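Local coordinates for putative pneumococcal surface protein (Streptococcus pneumoniae, PDB 4CNL) that probably anchors itself to the pneumococcal cell wall by binding the choline of teichoic acids through its choline-binding repeats, at residues Ser3-Gln8 with Ala25-Tyr30; Trp12-Phe15 with Leu21-Asn24; Ser41-Asp46 with Gln50-Leu55. One frame throughout, in Å; residues are numbered along the deposited sequence. Where two conformers were deposited one is given.

Interaction 1: Ser3-Gln8 with Ala25-Tyr30; sequences SGWVKQ and AWQGSY. With CHT (choline ion), chain D; CHT (choline ion), chain I.
Trp5 and Tyr30 offer their ring faces to one choline and touch each other through the far end of the indole and Tyr30 CB. On Trp5, methyl C7 of that choline sits over the centre of one face, 3.4 Å from CD2. The same C7 stands over the middle of one face of Tyr30, while Ser29 CB stands off the opposite face, toward the rim. The two rings are turned 74° to each other, centroids 5.3 Å apart, an oblique meeting in which Trp5 CH2 comes within 3.6 Å of Tyr30 CB. Both aromatic side chains have CG anti to the carbonyl carbon (chi1 -74° in Trp5), which swings the indole from strand 4-8 across toward the turn. Gln27 adds the aliphatic part of its chain, CG lying 4.0 Å from Trp5 CZ2.

This is one of the choline sites built where successive repeats meet, with aromatic faces against the trimethylammonium group, a cation-pi arrangement; Trp12, Met38 and Asp58 complete it. Tyr30 is presented by a type II' turn from Gln27 to Tyr30, with Gly28 at positive phi, closed by reciprocal backbone hydrogen bonds between Gln27 and Tyr30. Just before the turn, Trp26 serves a second choline, whose C7 lies over one face of the indole while C6 is 3.8 Å from CE3; Ser29 C is at the ring edge.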
loop_
_atom_site.group_PDB
_atom_site.type_symbol
_atom_site.label_atom_id
_atom_site.label_comp_id
_atom_site.label_asym_id
_atom_site.label_seq_id
_atom_site.Cartn_x
_atom_site.Cartn_y
_atom_site.Cartn_z
ATOM N N SER A 3 16.458 33.597 17.706
ATOM C CA SER A 3 16.595 32.216 17.266
ATOM C C SER A 3 15.281 31.474 17.481
ATOM O O SER A 3 14.435 31.892 18.275
ATOM C CB SER A 3 17.738 31.513 18.004
ATOM O OG SER A 3 17.522 31.517 19.406
ATOM N N GLY A 4 15.104 30.377 16.756
ATOM C CA GLY A 4 13.932 29.546 16.947
ATOM C C GLY A 4 12.751 29.940 16.086
ATOM O O GLY A 4 12.885 30.697 15.114
ATOM N N TRP A 5 11.592 29.403 16.451
ATOM C CA TRP A 5 10.368 29.560 15.677
ATOM C C TRP A 5 9.714 30.914 15.926
ATOM O O TRP A 5 9.506 31.316 17.072
ATOM C CB TRP A 5 9.392 28.440 16.015
ATOM C CG TRP A 5 9.788 27.131 15.420
ATOM C CD1 TRP A 5 10.367 26.077 16.058
ATOM C CD2 TRP A 5 9.637 26.744 14.052
ATOM N NE1 TRP A 5 10.575 25.048 15.173
ATOM C CE2 TRP A 5 10.147 25.437 13.930
ATOM C CE3 TRP A 5 9.118 27.377 12.918
ATOM C CZ2 TRP A 5 10.149 24.750 12.721
ATOM C CZ3 TRP A 5 9.126 26.697 11.715
ATOM C CH2 TRP A 5 9.633 25.394 11.624
ATOM N N VAL A 6 9.380 31.601 14.843
ATOM C CA VAL A 6 8.831 32.952 14.903
ATOM C C VAL A 6 7.722 33.078 13.874
ATOM O O VAL A 6 7.926 32.720 12.715
ATOM C CB VAL A 6 9.916 34.012 14.609
ATOM C CG1 VAL A 6 9.300 35.384 14.481
ATOM C CG2 VAL A 6 10.997 33.992 15.685
ATOM N N LYS A 7 6.557 33.572 14.279
ATOM C CA LYS A 7 5.472 33.791 13.320
ATOM C C LYS A 7 5.475 35.245 12.856
ATOM O O LYS A 7 5.387 36.168 13.672
ATOM C CB LYS A 7 4.113 33.423 13.926
ATOM C CG LYS A 7 3.002 33.268 12.892
ATOM C CD LYS A 7 1.766 32.635 13.506
ATOM C CE LYS A 7 0.682 32.433 12.464
ATOM N NZ LYS A 7 -0.595 31.992 13.094
ATOM N N GLN A 8 5.601 35.431 11.547
ATOM C CA GLN A 8 5.672 36.753 10.923
ATOM C C GLN A 8 4.769 36.822 9.716
ATOM O O GLN A 8 4.860 35.961 8.837
ATOM C CB GLN A 8 7.083 37.077 10.432
ATOM C CG GLN A 8 8.222 36.657 11.285
ATOM C CD GLN A 8 9.496 37.312 10.809
ATOM O OE1 GLN A 8 10.331 36.685 10.147
ATOM N NE2 GLN A 8 9.641 38.595 11.114
ATOM N N ALA A 25 14.870 23.659 3.718
ATOM C CA ALA A 25 15.501 22.716 4.629
ATOM C C ALA A 25 14.560 22.270 5.720
ATOM O O ALA A 25 13.618 22.976 6.095
ATOM C CB ALA A 25 16.760 23.322 5.249
ATOM N N TRP A 26 14.847 21.089 6.247
ATOM C CA TRP A 26 14.153 20.584 7.411
ATOM C C TRP A 26 14.657 21.224 8.694
ATOM O O TRP A 26 15.846 21.522 8.838
ATOM C CB TRP A 26 14.314 19.069 7.507
ATOM C CG TRP A 26 13.587 18.361 6.411
ATOM C CD1 TRP A 26 14.078 18.035 5.182
ATOM C CD2 TRP A 26 12.212 17.938 6.426
ATOM N NE1 TRP A 26 13.101 17.415 4.435
ATOM C CE2 TRP A 26 11.949 17.345 5.174
ATOM C CE3 TRP A 26 11.190 17.984 7.383
ATOM C CZ2 TRP A 26 10.699 16.805 4.852
ATOM C CZ3 TRP A 26 9.952 17.460 7.064
ATOM C CH2 TRP A 26 9.719 16.867 5.808
ATOM N N GLN A 27 13.732 21.430 9.615
ATOM C CA GLN A 27 14.052 21.719 11.003
ATOM C C GLN A 27 13.175 20.805 11.845
ATOM O O GLN A 27 11.962 21.002 11.949
ATOM C CB GLN A 27 13.819 23.190 11.356
ATOM C CG GLN A 27 13.898 23.460 12.851
ATOM C CD GLN A 27 15.250 23.125 13.429
ATOM O OE1 GLN A 27 16.261 23.149 12.725
ATOM N NE2 GLN A 27 15.282 22.818 14.720
ATOM N N GLY A 28 13.790 19.775 12.416
ATOM C CA GLY A 28 13.030 18.785 13.153
ATOM C C GLY A 28 12.016 18.157 12.215
ATOM O O GLY A 28 12.366 17.725 11.116
ATOM N N SER A 29 10.757 18.147 12.637
ATOM C CA SER A 29 9.678 17.530 11.872
ATOM C C SER A 29 9.065 18.459 10.822
ATOM O O SER A 29 8.119 18.089 10.118
ATOM C CB SER A 29 8.587 17.046 12.825
ATOM O OG SER A 29 9.112 16.122 13.758
ATOM N N TYR A 30 9.619 19.659 10.714
ATOM C CA TYR A 30 9.049 20.711 9.874
ATOM C C TYR A 30 9.940 21.056 8.701
ATOM O O TYR A 30 11.166 20.911 8.764
ATOM C CB TYR A 30 8.799 21.970 10.719
ATOM C CG TYR A 30 8.021 21.653 11.970
ATOM C CD1 TYR A 30 6.634 21.607 11.947
ATOM C CD2 TYR A 30 8.677 21.359 13.160
ATOM C CE1 TYR A 30 5.911 21.290 13.086
ATOM C CE2 TYR A 30 7.960 21.041 14.306
ATOM C CZ TYR A 30 6.577 21.015 14.259
ATOM O OH TYR A 30 5.858 20.706 15.390
HETATM C C4 CHT D . 3.194 25.491 14.944
HETATM C C5 CHT D . 4.541 25.466 14.225
HETATM C C6 CHT D . 5.303 24.299 16.141
HETATM C C7 CHT D . 6.815 24.937 14.456
HETATM C C8 CHT D . 5.845 26.566 15.861
HETATM O O6 CHT D . 2.248 24.740 14.191
HETATM N N1 CHT D . 5.625 25.321 15.176
HETATM C C4 CHT I . 12.711 12.152 9.503
HETATM C C5 CHT I . 13.499 12.670 8.304
HETATM C C6 CHT I . 12.996 14.958 8.731
HETATM C C7 CHT I . 13.561 14.221 6.554
HETATM C C8 CHT I . 11.496 13.634 7.514
HETATM O O6 CHT I . 13.350 12.562 10.705
HETATM N N1 CHT I . 12.890 13.875 7.777
#

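Interaction 2: Trp12-Phe15 with Leu21-Asn24; sequences WYYF and LVKN. With CHT (choline ion), chain D.
Tyr13, Tyr14 and Phe15 meet Leu21 and Val22 where the chain, having left strand 11-15, comes back beside it. Just ahead of them, Trp12 is given over to choline: methyl C8 of the ligand sits above one face of the indole, offset toward the rim and 3.8 Å from CE3. Tyr13 leans on Leu21 obliquely, its CB 4.0 Å from CD2 of the leucine. Tyr14 does two jobs. Its carbonyl O accepts the bond from Val22 N at 3.0 Å, nearly straight (164° at the hydrogen). Its ring, with CG anti to the backbone N (chi1 -176°), lies alongside the valine and takes Val22 CG2 at the edge, 3.6 Å from CD2. A water accepts from Tyr14 N at 2.9 Å and lies 2.8 Å from Val22 O, to which it can donate, so the same two residues are tied a second time, through the water. At Phe15 the backbone is bridged to Leu21, and Leu21 CD2 rests over one face of the phenyl ring as a CH-pi contact, 3.7 Å from its centroid and 15° off the normal. One leucine methyl thus serves both Phe15 and Tyr13.

The single bridge ties the loop 21-24 to strand 11-15, which pairs with strand 4-8 in an antiparallel hairpin. Leu32 of strand 30-32 also touches both Tyr14 and Val22, where the chain passes from this hairpin to the next.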
loop_
_atom_site.group_PDB
_atom_site.type_symbol
_atom_site.label_atom_id
_atom_site.label_comp_id
_atom_site.label_asym_id
_atom_site.label_seq_id
_atom_site.Cartn_x
_atom_site.Cartn_y
_atom_site.Cartn_z
ATOM N N TRP A 12 4.936 30.803 9.663
ATOM C CA TRP A 12 5.987 30.433 10.605
ATOM C C TRP A 12 7.338 30.406 9.920
ATOM O O TRP A 12 7.467 29.902 8.797
ATOM C CB TRP A 12 5.689 29.061 11.243
ATOM C CG TRP A 12 4.683 29.145 12.351
ATOM C CD1 TRP A 12 3.359 28.825 12.285
ATOM C CD2 TRP A 12 4.919 29.614 13.682
ATOM N NE1 TRP A 12 2.760 29.052 13.500
ATOM C CE2 TRP A 12 3.697 29.538 14.374
ATOM C CE3 TRP A 12 6.051 30.092 14.357
ATOM C CZ2 TRP A 12 3.570 29.920 15.706
ATOM C CZ3 TRP A 12 5.925 30.463 15.688
ATOM C CH2 TRP A 12 4.692 30.376 16.345
ATOM N N TYR A 13 8.331 30.986 10.593
ATOM C CA TYR A 13 9.721 30.985 10.147
ATOM C C TYR A 13 10.589 30.376 11.236
ATOM O O TYR A 13 10.243 30.433 12.418
ATOM C CB TYR A 13 10.210 32.416 9.847
ATOM C CG TYR A 13 9.486 33.048 8.691
ATOM C CD1 TYR A 13 8.230 33.613 8.863
ATOM C CD2 TYR A 13 10.049 33.063 7.422
ATOM C CE1 TYR A 13 7.550 34.188 7.797
ATOM C CE2 TYR A 13 9.378 33.622 6.348
ATOM C CZ TYR A 13 8.133 34.191 6.547
ATOM O OH TYR A 13 7.461 34.746 5.483
ATOM N N TYR A 14 11.732 29.827 10.850
ATOM C CA TYR A 14 12.672 29.327 11.838
ATOM C C TYR A 14 13.999 30.061 11.720
ATOM O O TYR A 14 14.634 30.044 10.674
ATOM C CB TYR A 14 12.876 27.813 11.696
ATOM C CG TYR A 14 13.772 27.273 12.783
ATOM C CD1 TYR A 14 13.261 26.963 14.042
ATOM C CD2 TYR A 14 15.130 27.096 12.560
ATOM C CE1 TYR A 14 14.089 26.493 15.050
ATOM C CE2 TYR A 14 15.960 26.616 13.560
ATOM C CZ TYR A 14 15.437 26.320 14.795
ATOM O OH TYR A 14 16.269 25.840 15.782
ATOM N N PHE A 15 14.392 30.735 12.801
ATOM C CA PHE A 15 15.674 31.417 12.859
ATOM C C PHE A 15 16.740 30.472 13.387
ATOM O O PHE A 15 16.571 29.914 14.472
ATOM C CB PHE A 15 15.588 32.650 13.768
ATOM C CG PHE A 15 14.870 33.825 13.152
ATOM C CD1 PHE A 15 13.481 33.840 13.045
ATOM C CD2 PHE A 15 15.586 34.935 12.723
ATOM C CE1 PHE A 15 12.825 34.946 12.488
ATOM C CE2 PHE A 15 14.947 36.033 12.154
ATOM C CZ PHE A 15 13.566 36.045 12.040
ATOM N N LEU A 21 17.334 33.228 8.702
ATOM C CA LEU A 21 16.210 32.372 8.309
ATOM C C LEU A 21 16.683 31.080 7.672
ATOM O O LEU A 21 17.574 31.079 6.823
ATOM C CB LEU A 21 15.275 33.093 7.329
ATOM C CG LEU A 21 14.556 34.343 7.840
ATOM C CD1 LEU A 21 13.644 34.911 6.751
ATOM C CD2 LEU A 21 13.753 34.028 9.079
ATOM N N VAL A 22 16.064 29.978 8.076
ATOM C CA VAL A 22 16.285 28.696 7.425
ATOM C C VAL A 22 15.368 28.598 6.204
ATOM O O VAL A 22 14.170 28.884 6.290
ATOM C CB VAL A 22 16.034 27.531 8.392
ATOM C CG1 VAL A 22 16.068 26.196 7.645
ATOM C CG2 VAL A 22 17.061 27.558 9.546
ATOM N N LYS A 23 15.936 28.216 5.061
ATOM C CA LYS A 23 15.165 28.135 3.816
ATOM C C LYS A 23 15.550 26.875 3.056
ATOM O O LYS A 23 16.717 26.479 3.060
ATOM C CB LYS A 23 15.396 29.360 2.929
ATOM C CG LYS A 23 15.104 30.689 3.611
ATOM C CD LYS A 23 15.405 31.871 2.690
ATOM C CE LYS A 23 15.046 33.193 3.351
ATOM N NZ LYS A 23 15.411 34.350 2.472
ATOM N N ASN A 24 14.564 26.248 2.422
ATOM C CA ASN A 24 14.768 24.991 1.689
ATOM C C ASN A 24 15.408 23.902 2.530
ATOM O O ASN A 24 16.383 23.280 2.102
ATOM C CB ASN A 24 15.643 25.210 0.453
ATOM C CG ASN A 24 15.094 26.258 -0.471
ATOM O OD1 ASN A 24 14.016 26.094 -1.035
ATOM N ND2 ASN A 24 15.843 27.345 -0.646
HETATM C C4 CHT D . 3.194 25.491 14.944
HETATM C C5 CHT D . 4.541 25.466 14.225
HETATM C C6 CHT D . 5.303 24.299 16.141
HETATM C C7 CHT D . 6.815 24.937 14.456
HETATM C C8 CHT D . 5.845 26.566 15.861
HETATM O O6 CHT D . 2.248 24.740 14.191
HETATM N N1 CHT D . 5.625 25.321 15.176
HETATM O O HOH W 1 12.464 30.234 8.075
#

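Interaction 3: Ser41-Asp46 with Gln50-Leu55; sequences SEWIYD and QAWYYL. With CHT (choline ion), chain H.
Trp43 and Tyr54, and likewise Tyr45 and Trp52, fit together as bump and hollow on one face of this hairpin. Each tyrosine drops its CB onto the six-membered ring of its partner indole, nearly along the normal: Tyr54 CB is 3.8 Å from the centroid in Trp43, 4° off. Each phenol then turns an edge to the five-membered ring, an edge-to-face pair whose planes stand at 57° for Trp43 and Tyr54 and at 73° for Tyr45 and Trp52. With CG anti to the backbone N, each phenol is laid over the partner strand, Tyr45 ending at Gln50 and Tyr54 at Ser41, its OH 3.5 Å from Ser41 CA.

The opposite indole faces line a cleft. Choline C8 settles over the centre of Trp43, 3.5 Å from CE2, while C6 lies against Trp52, 3.8 Å from CE2; between the two tryptophans, Trp43 CB and Trp52 CE3 meet at 4.0 Å. The other face of the sheet carries Ile44, whose CG1 lies 3.9 Å from Leu55 CD2, and Asp46, whose CB rests against Tyr53 CE1.

Reciprocal backbone hydrogen bonds between Ile44 and Tyr53 fix the centre of the antiparallel register, and G1 bulges at Ser41-Glu42 and Gln50-Ala51 mark its ends. A hairpin presenting two tryptophans to a choline that Tyr70 and Met78 also contact is the characteristic building block of a choline-binding repeat.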
loop_
_atom_site.group_PDB
_atom_site.type_symbol
_atom_site.label_atom_id
_atom_site.label_comp_id
_atom_site.label_asym_id
_atom_site.label_seq_id
_atom_site.Cartn_x
_atom_site.Cartn_y
_atom_site.Cartn_z
ATOM N N SER A 41 -0.004 21.675 5.353
ATOM C CA SER A 41 -1.054 21.039 4.559
ATOM C C SER A 41 -0.685 20.993 3.090
ATOM O O SER A 41 -1.436 21.440 2.224
ATOM C CB SER A 41 -2.378 21.766 4.754
ATOM O OG SER A 41 -2.794 21.647 6.098
ATOM N N GLU A 42 0.502 20.477 2.807
ATOM C CA GLU A 42 0.963 20.449 1.438
ATOM C C GLU A 42 2.043 19.411 1.247
ATOM O O GLU A 42 2.712 18.993 2.209
ATOM C CB GLU A 42 1.477 21.833 1.018
ATOM C CG GLU A 42 2.757 22.251 1.713
ATOM C CD GLU A 42 3.116 23.698 1.434
ATOM O OE1 GLU A 42 3.478 24.016 0.283
ATOM O OE2 GLU A 42 3.029 24.514 2.366
ATOM N N TRP A 43 2.188 19.010 -0.012
ATOM C CA TRP A 43 3.205 18.083 -0.456
ATOM C C TRP A 43 4.473 18.811 -0.854
ATOM O O TRP A 43 4.415 19.854 -1.505
ATOM C CB TRP A 43 2.699 17.274 -1.647
ATOM C CG TRP A 43 1.675 16.265 -1.292
ATOM C CD1 TRP A 43 0.317 16.411 -1.339
ATOM C CD2 TRP A 43 1.925 14.933 -0.849
ATOM N NE1 TRP A 43 -0.297 15.241 -0.941
ATOM C CE2 TRP A 43 0.674 14.319 -0.635
ATOM C CE3 TRP A 43 3.093 14.198 -0.612
ATOM C CZ2 TRP A 43 0.552 13.003 -0.182
ATOM C CZ3 TRP A 43 2.974 12.895 -0.159
ATOM C CH2 TRP A 43 1.710 12.306 0.039
ATOM N N ILE A 44 5.613 18.232 -0.490
ATOM C CA ILE A 44 6.919 18.756 -0.863
ATOM C C ILE A 44 7.807 17.632 -1.383
ATOM O O ILE A 44 7.862 16.564 -0.776
ATOM C CB ILE A 44 7.615 19.438 0.354
ATOM C CG1 ILE A 44 7.022 20.824 0.610
ATOM C CG2 ILE A 44 9.121 19.514 0.145
ATOM C CD1 ILE A 44 7.389 21.840 -0.432
ATOM N N TYR A 45 8.485 17.858 -2.509
ATOM C CA TYR A 45 9.508 16.923 -2.950
ATOM C C TYR A 45 10.879 17.390 -2.489
ATOM O O TYR A 45 11.323 18.497 -2.816
ATOM C CB TYR A 45 9.509 16.742 -4.473
ATOM C CG TYR A 45 10.408 15.609 -4.904
ATOM C CD1 TYR A 45 9.940 14.300 -4.932
ATOM C CD2 TYR A 45 11.730 15.837 -5.253
ATOM C CE1 TYR A 45 10.765 13.252 -5.310
ATOM C CE2 TYR A 45 12.565 14.793 -5.638
ATOM C CZ TYR A 45 12.076 13.501 -5.663
ATOM O OH TYR A 45 12.905 12.455 -6.041
ATOM N N ASP A 46 11.548 16.545 -1.717
ATOM C CA ASP A 46 12.895 16.855 -1.253
ATOM C C ASP A 46 13.900 16.187 -2.180
ATOM O O ASP A 46 14.005 14.963 -2.207
ATOM C CB ASP A 46 13.094 16.391 0.192
ATOM C CG ASP A 46 14.336 16.984 0.818
ATOM O OD1 ASP A 46 15.357 17.066 0.114
ATOM O OD2 ASP A 46 14.296 17.378 2.003
ATOM N N GLN A 50 15.346 12.376 -2.236
ATOM C CA GLN A 50 14.699 11.779 -3.397
ATOM C C GLN A 50 13.321 11.213 -3.049
ATOM O O GLN A 50 13.027 10.056 -3.346
ATOM C CB GLN A 50 15.581 10.680 -4.003
ATOM C CG GLN A 50 16.786 11.194 -4.773
ATOM C CD GLN A 50 18.057 11.217 -3.947
ATOM O OE1 GLN A 50 18.042 11.558 -2.764
ATOM N NE2 GLN A 50 19.171 10.845 -4.571
ATOM N N ALA A 51 12.482 12.030 -2.415
ATOM C CA ALA A 51 11.187 11.556 -1.935
ATOM C C ALA A 51 10.181 12.677 -1.718
ATOM O O ALA A 51 10.541 13.818 -1.430
ATOM C CB ALA A 51 11.365 10.767 -0.642
ATOM N N TRP A 52 8.910 12.338 -1.868
ATOM C CA TRP A 52 7.822 13.215 -1.486
ATOM C C TRP A 52 7.520 13.088 0.004
ATOM O O TRP A 52 7.565 11.990 0.571
ATOM C CB TRP A 52 6.543 12.875 -2.255
ATOM C CG TRP A 52 6.537 13.251 -3.694
ATOM C CD1 TRP A 52 6.806 12.435 -4.761
ATOM C CD2 TRP A 52 6.219 14.537 -4.239
ATOM N NE1 TRP A 52 6.681 13.143 -5.933
ATOM C CE2 TRP A 52 6.320 14.433 -5.639
ATOM C CE3 TRP A 52 5.854 15.766 -3.673
ATOM C CZ2 TRP A 52 6.073 15.511 -6.487
ATOM C CZ3 TRP A 52 5.608 16.835 -4.518
ATOM C CH2 TRP A 52 5.722 16.700 -5.907
ATOM N N TYR A 53 7.163 14.216 0.611
ATOM C CA TYR A 53 6.701 14.268 2.000
ATOM C C TYR A 53 5.421 15.074 2.077
ATOM O O TYR A 53 5.227 15.994 1.286
ATOM C CB TYR A 53 7.758 14.908 2.903
ATOM C CG TYR A 53 9.049 14.136 2.973
ATOM C CD1 TYR A 53 10.037 14.295 1.997
ATOM C CD2 TYR A 53 9.282 13.250 4.011
ATOM C CE1 TYR A 53 11.226 13.586 2.072
ATOM C CE2 TYR A 53 10.461 12.535 4.090
ATOM C CZ TYR A 53 11.425 12.704 3.119
ATOM O OH TYR A 53 12.601 11.992 3.206
ATOM N N TYR A 54 4.549 14.727 3.019
ATOM C CA TYR A 54 3.351 15.519 3.268
ATOM C C TYR A 54 3.435 16.211 4.612
ATOM O O TYR A 54 3.523 15.556 5.651
ATOM C CB TYR A 54 2.084 14.667 3.222
ATOM C CG TYR A 54 0.856 15.538 3.323
ATOM C CD1 TYR A 54 0.464 16.327 2.248
ATOM C CD2 TYR A 54 0.129 15.622 4.498
ATOM C CE1 TYR A 54 -0.639 17.153 2.332
ATOM C CE2 TYR A 54 -0.982 16.451 4.593
ATOM C CZ TYR A 54 -1.359 17.206 3.506
ATOM O OH TYR A 54 -2.453 18.029 3.589
ATOM N N LEU A 55 3.413 17.542 4.591
ATOM C CA LEU A 55 3.358 18.290 5.839
ATOM C C LEU A 55 1.905 18.500 6.255
ATOM O O LEU A 55 1.090 19.018 5.488
ATOM C CB LEU A 55 4.096 19.627 5.712
ATOM C CG LEU A 55 5.616 19.530 5.514
ATOM C CD1 LEU A 55 6.267 18.505 6.474
ATOM C CD2 LEU A 55 5.986 19.244 4.051
HETATM C C4 CHT H . -0.240 14.483 -5.901
HETATM C C5 CHT H . 0.891 13.477 -6.132
HETATM C C6 CHT H . 2.964 12.702 -5.308
HETATM C C7 CHT H . 2.262 14.900 -4.856
HETATM C C8 CHT H . 1.187 13.080 -3.818
HETATM O O6 CHT H . -1.264 14.299 -6.871
HETATM N N1 CHT H . 1.826 13.538 -5.024
HETATM O O HOH W 2 -3.670 18.914 1.490
#

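How the interactions relate
Along the chain, interaction 2 falls within the span that interaction 1 closes, and interaction 3 follows both. The centres of interactions 1 and 2 are about 5 Å apart: they share the hairpin of strands 4-8 and 11-15, joined by backbone bonds such as Gly4 N to Phe15 O (2.8 Å), and both touch the same choline. Interaction 3, centred about 16 Å from interaction 1, belongs to the hairpin 42-46/51-55, yet Trp26 of interaction 1 bridges to it, with NE1 bonded to Asp46 OD2 and its ring packed on Tyr53. Interactions 2 and 3 do not touch. Trp26 thus couples the first part of the chain to the next hairpin, and choline sites follow one another along an elongated domain.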